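Local atomic coordinates of CoA binding domain protein (Escherichia coli, PDB entry 3QA9), a protein that is of undetermined function but belongs to the CoA-binding domain family and has a Rossmann-like fold built on a parallel beta-sheet. Residues Lys86-Arg89 with Phe90-Ala94; Met131-His134 with Glu135-Gly139. All blocks are in the same frame, centred on the assembly; numbering follows the deposited sequence.

Contact 1 of 2, residues Lys86-Arg89 with Phe90-Ala94; sequences KAWR and FVVYA
The first turns of helix 87-97, the crossover helix of the beta-alpha-beta unit between strands 77-80 and 101-104, bring the side chains of Arg-89 and Phe-90 alongside each other. The arginine runs out with CG anti to its own N (chi1 -173°) and bends at chi3, which turns the guanidinium toward the outer end of the phenyl ring. Arg-89 NH2 stands 3.3 Å from Phe-90 CZ, and Phe-90 CE1 lies over one guanidinium face, the planes being 46° apart: a tilted contact, no flat stack. The same side of the ring also nears the backbone, Phe-90 CD1 lying 3.4 Å from Lys-86 O. Round the helix, Trp-88 CE3 touches Val-92 CG2 at 4.1 Å, the methyl reaching the indole at its edge, while Arg-89 CB sits over the indole face. Beneath, i to i+4 hydrogen bonds run from Val-91 N to Ala-87 O (3.0 Å), Val-92 N to Trp-88 O (2.9 Å) and Tyr-93 N to Arg-89 O (3.1 Å). Phe-90 turns inward to Leu-80 and Val-82, and Val-91 packs on Ala-113 and Ala-117. The chemistry is thus amphipathic, apolar groups packing against the sheet and helix 111-119 and a charged guanidinium lying beside the phenyl ring's outer end.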
loop_
_atom_site.group_PDB
_atom_site.type_symbol
_atom_site.label_atom_id
_atom_site.label_comp_id
_atom_site.label_asym_id
_atom_site.label_seq_id
_atom_site.Cartn_x
_atom_site.Cartn_y
_atom_site.Cartn_z
ATOM N N LYS A 86 -4.894 -11.062 -9.112
ATOM C CA LYS A 86 -5.015 -9.756 -9.763
ATOM C C LYS A 86 -3.837 -8.829 -9.506
ATOM O O LYS A 86 -3.710 -7.787 -10.142
ATOM C CB LYS A 86 -6.274 -9.049 -9.271
ATOM C CG LYS A 86 -7.554 -9.763 -9.571
ATOM C CD LYS A 86 -8.679 -9.141 -8.813
ATOM C CE LYS A 86 -9.855 -10.067 -8.841
ATOM N NZ LYS A 86 -11.033 -9.378 -8.334
ATOM N N ALA A 87 -2.970 -9.207 -8.580
ATOM C CA ALA A 87 -1.859 -8.341 -8.219
ATOM C C ALA A 87 -0.866 -7.976 -9.312
ATOM O O ALA A 87 -0.343 -6.862 -9.317
ATOM C CB ALA A 87 -1.115 -8.925 -7.033
ATOM N N TRP A 88 -0.603 -8.898 -10.235
ATOM C CA TRP A 88 0.369 -8.646 -11.300
ATOM C C TRP A 88 0.150 -7.312 -12.000
ATOM O O TRP A 88 1.083 -6.567 -12.276
ATOM C CB TRP A 88 0.323 -9.768 -12.349
ATOM C CG TRP A 88 -0.938 -9.794 -13.179
ATOM C CD1 TRP A 88 -2.122 -10.406 -12.865
ATOM C CD2 TRP A 88 -1.155 -9.116 -14.423
ATOM N NE1 TRP A 88 -3.057 -10.161 -13.845
ATOM C CE2 TRP A 88 -2.485 -9.392 -14.824
ATOM C CE3 TRP A 88 -0.339 -8.347 -15.268
ATOM C CZ2 TRP A 88 -3.039 -8.865 -15.999
ATOM C CZ3 TRP A 88 -0.889 -7.827 -16.439
ATOM C CH2 TRP A 88 -2.218 -8.112 -16.805
ATOM N N ARG A 89 -1.110 -7.038 -12.285
ATOM C CA ARG A 89 -1.549 -5.835 -12.976
ATOM C C ARG A 89 -1.077 -4.566 -12.269
ATOM O O ARG A 89 -0.452 -3.688 -12.859
ATOM C CB ARG A 89 -3.071 -5.906 -13.028
ATOM C CG ARG A 89 -3.815 -4.889 -13.816
ATOM C CD ARG A 89 -5.281 -5.359 -13.917
ATOM N NE ARG A 89 -6.230 -4.612 -13.084
ATOM C CZ ARG A 89 -7.294 -5.127 -12.461
ATOM N NH1 ARG A 89 -7.588 -6.417 -12.527
ATOM N NH2 ARG A 89 -8.110 -4.322 -11.805
ATOM N N PHE A 90 -1.372 -4.482 -10.985
ATOM C CA PHE A 90 -0.991 -3.324 -10.211
ATOM C C PHE A 90 0.503 -3.218 -10.041
ATOM O O PHE A 90 1.042 -2.131 -9.902
ATOM C CB PHE A 90 -1.728 -3.372 -8.888
ATOM C CG PHE A 90 -3.198 -3.426 -9.088
ATOM C CD1 PHE A 90 -3.891 -4.612 -8.931
ATOM C CD2 PHE A 90 -3.899 -2.265 -9.391
ATOM C CE1 PHE A 90 -5.257 -4.670 -9.171
ATOM C CE2 PHE A 90 -5.255 -2.297 -9.634
ATOM C CZ PHE A 90 -5.951 -3.502 -9.479
ATOM N N VAL A 91 1.181 -4.351 -10.073
ATOM C CA VAL A 91 2.625 -4.332 -9.983
ATOM C C VAL A 91 3.225 -3.740 -11.253
ATOM O O VAL A 91 4.137 -2.932 -11.197
ATOM C CB VAL A 91 3.171 -5.733 -9.779
ATOM C CG1 VAL A 91 4.655 -5.780 -10.143
ATOM C CG2 VAL A 91 2.960 -6.120 -8.341
ATOM N N VAL A 92 2.705 -4.146 -12.403
ATOM C CA VAL A 92 3.205 -3.622 -13.674
ATOM C C VAL A 92 3.012 -2.116 -13.683
ATOM O O VAL A 92 3.882 -1.358 -14.119
ATOM C CB VAL A 92 2.456 -4.230 -14.873
ATOM C CG1 VAL A 92 2.819 -3.471 -16.148
ATOM C CG2 VAL A 92 2.821 -5.694 -15.011
ATOM N N TYR A 93 1.855 -1.688 -13.199
ATOM C CA TYR A 93 1.561 -0.276 -13.120
ATOM C C TYR A 93 2.454 0.441 -12.147
ATOM O O TYR A 93 2.861 1.569 -12.393
ATOM C CB TYR A 93 0.099 -0.072 -12.750
ATOM C CG TYR A 93 -0.758 -0.303 -13.940
ATOM C CD1 TYR A 93 -0.288 0.061 -15.185
ATOM C CD2 TYR A 93 -2.015 -0.876 -13.842
ATOM C CE1 TYR A 93 -1.023 -0.120 -16.306
ATOM C CE2 TYR A 93 -2.788 -1.064 -14.979
ATOM C CZ TYR A 93 -2.262 -0.678 -16.209
ATOM O OH TYR A 93 -2.960 -0.779 -17.371
ATOM N N ALA A 94 2.765 -0.223 -11.042
ATOM C CA ALA A 94 3.636 0.360 -10.034
ATOM C C ALA A 94 5.023 0.576 -10.620
ATOM O O ALA A 94 5.704 1.560 -10.305
ATOM C CB ALA A 94 3.728 -0.556 -8.820
#

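Contact 2 of 2, residues Met131-His134 with Glu135-Gly139; sequences MREH and ERLLG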
loop_
_atom_site.group_PDB
_atom_site.type_symbol
_atom_site.label_atom_id
_atom_site.label_comp_id
_atom_site.label_asym_id
_atom_site.label_seq_id
_atom_site.Cartn_x
_atom_site.Cartn_y
_atom_site.Cartn_z
ATOM N N MET A 131 -0.734 -0.424 8.751
ATOM C CA MET A 131 -1.197 0.107 10.025
ATOM C C MET A 131 -0.581 -0.650 11.203
ATOM O O MET A 131 -0.037 -0.031 12.122
ATOM C CB MET A 131 -2.727 0.039 10.091
ATOM C CG MET A 131 -3.313 0.451 11.440
ATOM S SD MET A 131 -5.116 0.589 11.384
ATOM C CE MET A 131 -5.569 -1.095 11.013
ATOM N N ARG A 132 -0.655 -1.984 11.170
ATOM C CA ARG A 132 -0.099 -2.812 12.243
ATOM C C ARG A 132 1.404 -2.581 12.392
ATOM O O ARG A 132 1.927 -2.509 13.503
ATOM C CB ARG A 132 -0.361 -4.301 11.965
ATOM C CG ARG A 132 0.201 -5.255 13.030
ATOM C CD ARG A 132 -0.649 -5.244 14.293
ATOM N NE ARG A 132 0.111 -5.285 15.547
ATOM C CZ ARG A 132 0.806 -4.264 16.048
ATOM N NH1 ARG A 132 0.856 -3.113 15.401
ATOM N NH2 ARG A 132 1.401 -4.373 17.230
ATOM N N GLU A 133 2.104 -2.456 11.273
ATOM C CA GLU A 133 3.547 -2.243 11.329
ATOM C C GLU A 133 3.867 -0.856 11.874
ATOM O O GLU A 133 4.847 -0.674 12.597
ATOM C CB GLU A 133 4.164 -2.431 9.942
ATOM C CG GLU A 133 4.060 -3.864 9.421
ATOM C CD GLU A 133 4.769 -4.859 10.320
ATOM O OE1 GLU A 133 6.014 -4.864 10.339
ATOM O OE2 GLU A 133 4.086 -5.632 11.018
ATOM N N HIS A 134 3.040 0.124 11.535
ATOM C CA HIS A 134 3.265 1.470 12.030
ATOM C C HIS A 134 3.119 1.454 13.545
ATOM O O HIS A 134 3.945 2.015 14.260
ATOM C CB HIS A 134 2.263 2.445 11.416
ATOM C CG HIS A 134 2.661 3.880 11.555
ATOM N ND1 HIS A 134 2.612 4.555 12.757
ATOM C CD2 HIS A 134 3.159 4.757 10.652
ATOM C CE1 HIS A 134 3.066 5.784 12.587
ATOM N NE2 HIS A 134 3.406 5.931 11.318
ATOM N N GLU A 135 2.067 0.799 14.032
ATOM C CA GLU A 135 1.812 0.712 15.469
ATOM C C GLU A 135 2.903 -0.072 16.204
ATOM O O GLU A 135 3.280 0.252 17.330
ATOM C CB GLU A 135 0.461 0.034 15.719
ATOM C CG GLU A 135 -0.703 0.651 14.956
ATOM C CD GLU A 135 -2.021 -0.088 15.177
ATOM O OE1 GLU A 135 -2.007 -1.337 15.282
ATOM O OE2 GLU A 135 -3.079 0.581 15.228
ATOM N N ARG A 136 3.409 -1.104 15.548
ATOM C CA ARG A 136 4.425 -1.985 16.111
ATOM C C ARG A 136 5.835 -1.400 16.128
ATOM O O ARG A 136 6.586 -1.549 17.088
ATOM C CB ARG A 136 4.440 -3.278 15.294
ATOM C CG ARG A 136 5.212 -4.410 15.891
ATOM C CD ARG A 136 5.007 -5.683 15.072
ATOM N NE ARG A 136 5.701 -5.698 13.786
ATOM C CZ ARG A 136 7.000 -5.934 13.634
ATOM N NH1 ARG A 136 7.765 -6.172 14.685
ATOM N NH2 ARG A 136 7.534 -5.967 12.424
ATOM N N LEU A 137 6.178 -0.726 15.045
ATOM C CA LEU A 137 7.510 -0.178 14.862
ATOM C C LEU A 137 7.704 1.281 15.137
ATOM O O LEU A 137 8.799 1.716 15.456
ATOM C CB LEU A 137 7.962 -0.455 13.439
ATOM C CG LEU A 137 7.976 -1.936 13.119
ATOM C CD1 LEU A 137 8.519 -2.149 11.731
ATOM C CD2 LEU A 137 8.840 -2.642 14.125
ATOM N N LEU A 138 6.651 2.047 14.946
ATOM C CA LEU A 138 6.719 3.464 15.194
ATOM C C LEU A 138 5.626 3.716 16.217
ATOM O O LEU A 138 4.810 4.594 16.092
ATOM C CB LEU A 138 6.475 4.232 13.902
ATOM C CG LEU A 138 7.509 3.999 12.795
ATOM C CD1 LEU A 138 7.007 4.598 11.519
ATOM C CD2 LEU A 138 8.850 4.613 13.154
ATOM N N GLY A 139 5.648 2.883 17.240
ATOM C CA GLY A 139 4.696 2.958 18.320
ATOM C C GLY A 139 4.723 4.218 19.152
ATOM O O GLY A 139 5.795 4.883 19.261
HETATM O O HOH W 1 2.029 4.649 15.546
#
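Arg-136 reaches back one turn to Glu-133 in the C-terminal turns of helix 130-137, an i to i+3 salt bridge on the helix that follows the edge strand 123-126. Followed outward, Arg-136 CB passes Arg-132 O at 3.2 Å, and CG lies over one face of the Arg-132 guanidinium. Past CD, the bend at chi3 (73°) turns the head group side-on to the carboxylate. NE then bonds Glu-133 OE2 (3.2 Å) from above the carboxylate plane, whereas NH2 bonds Glu-133 OE1 (2.8 Å) on its syn side; both oxygens lie close to the guanidinium plane. At the tip, NH2 also forms a salt bridge with Asp-9, tying this helix to helix 9-18. A second ion pair, Arg-132 NH1 with Glu-135 OE1 at 3.4 Å, is purely electrostatic, the oxygen lying well out of the guanidinium plane. Where the helix ends, Leu-138 leaves helical geometry although its N still bonds His-134 O (2.8 Å). Its CD1 sits over the imidazole face of His-134 in a CH-pi contact, 4.0 Å from the ring centroid. In the plane of that ring, one water lies 2.9 Å from His-134 ND1 and donates to Leu-138 O at 2.8 Å.

How the contacts relate
Both contacts show how neighbouring turns of one helix are stitched together, yet they lie on opposite sides of the chain's centre, their own centres about 26 Å apart. Contact 1 is partly buried: its helix links two adjacent strands in the middle of the parallel sheet, and its inward residues are mostly apolar. Contact 2 is a surface contact on the last helix, after the outermost strand 123-126, where ion pairs and a water bridge predominate and Glu-133 is the one buried residue. Arginine serves each differently, lying beside a phenyl ring in 86-94 but gripping a carboxylate in 131-139. No helix or strand is common to the two.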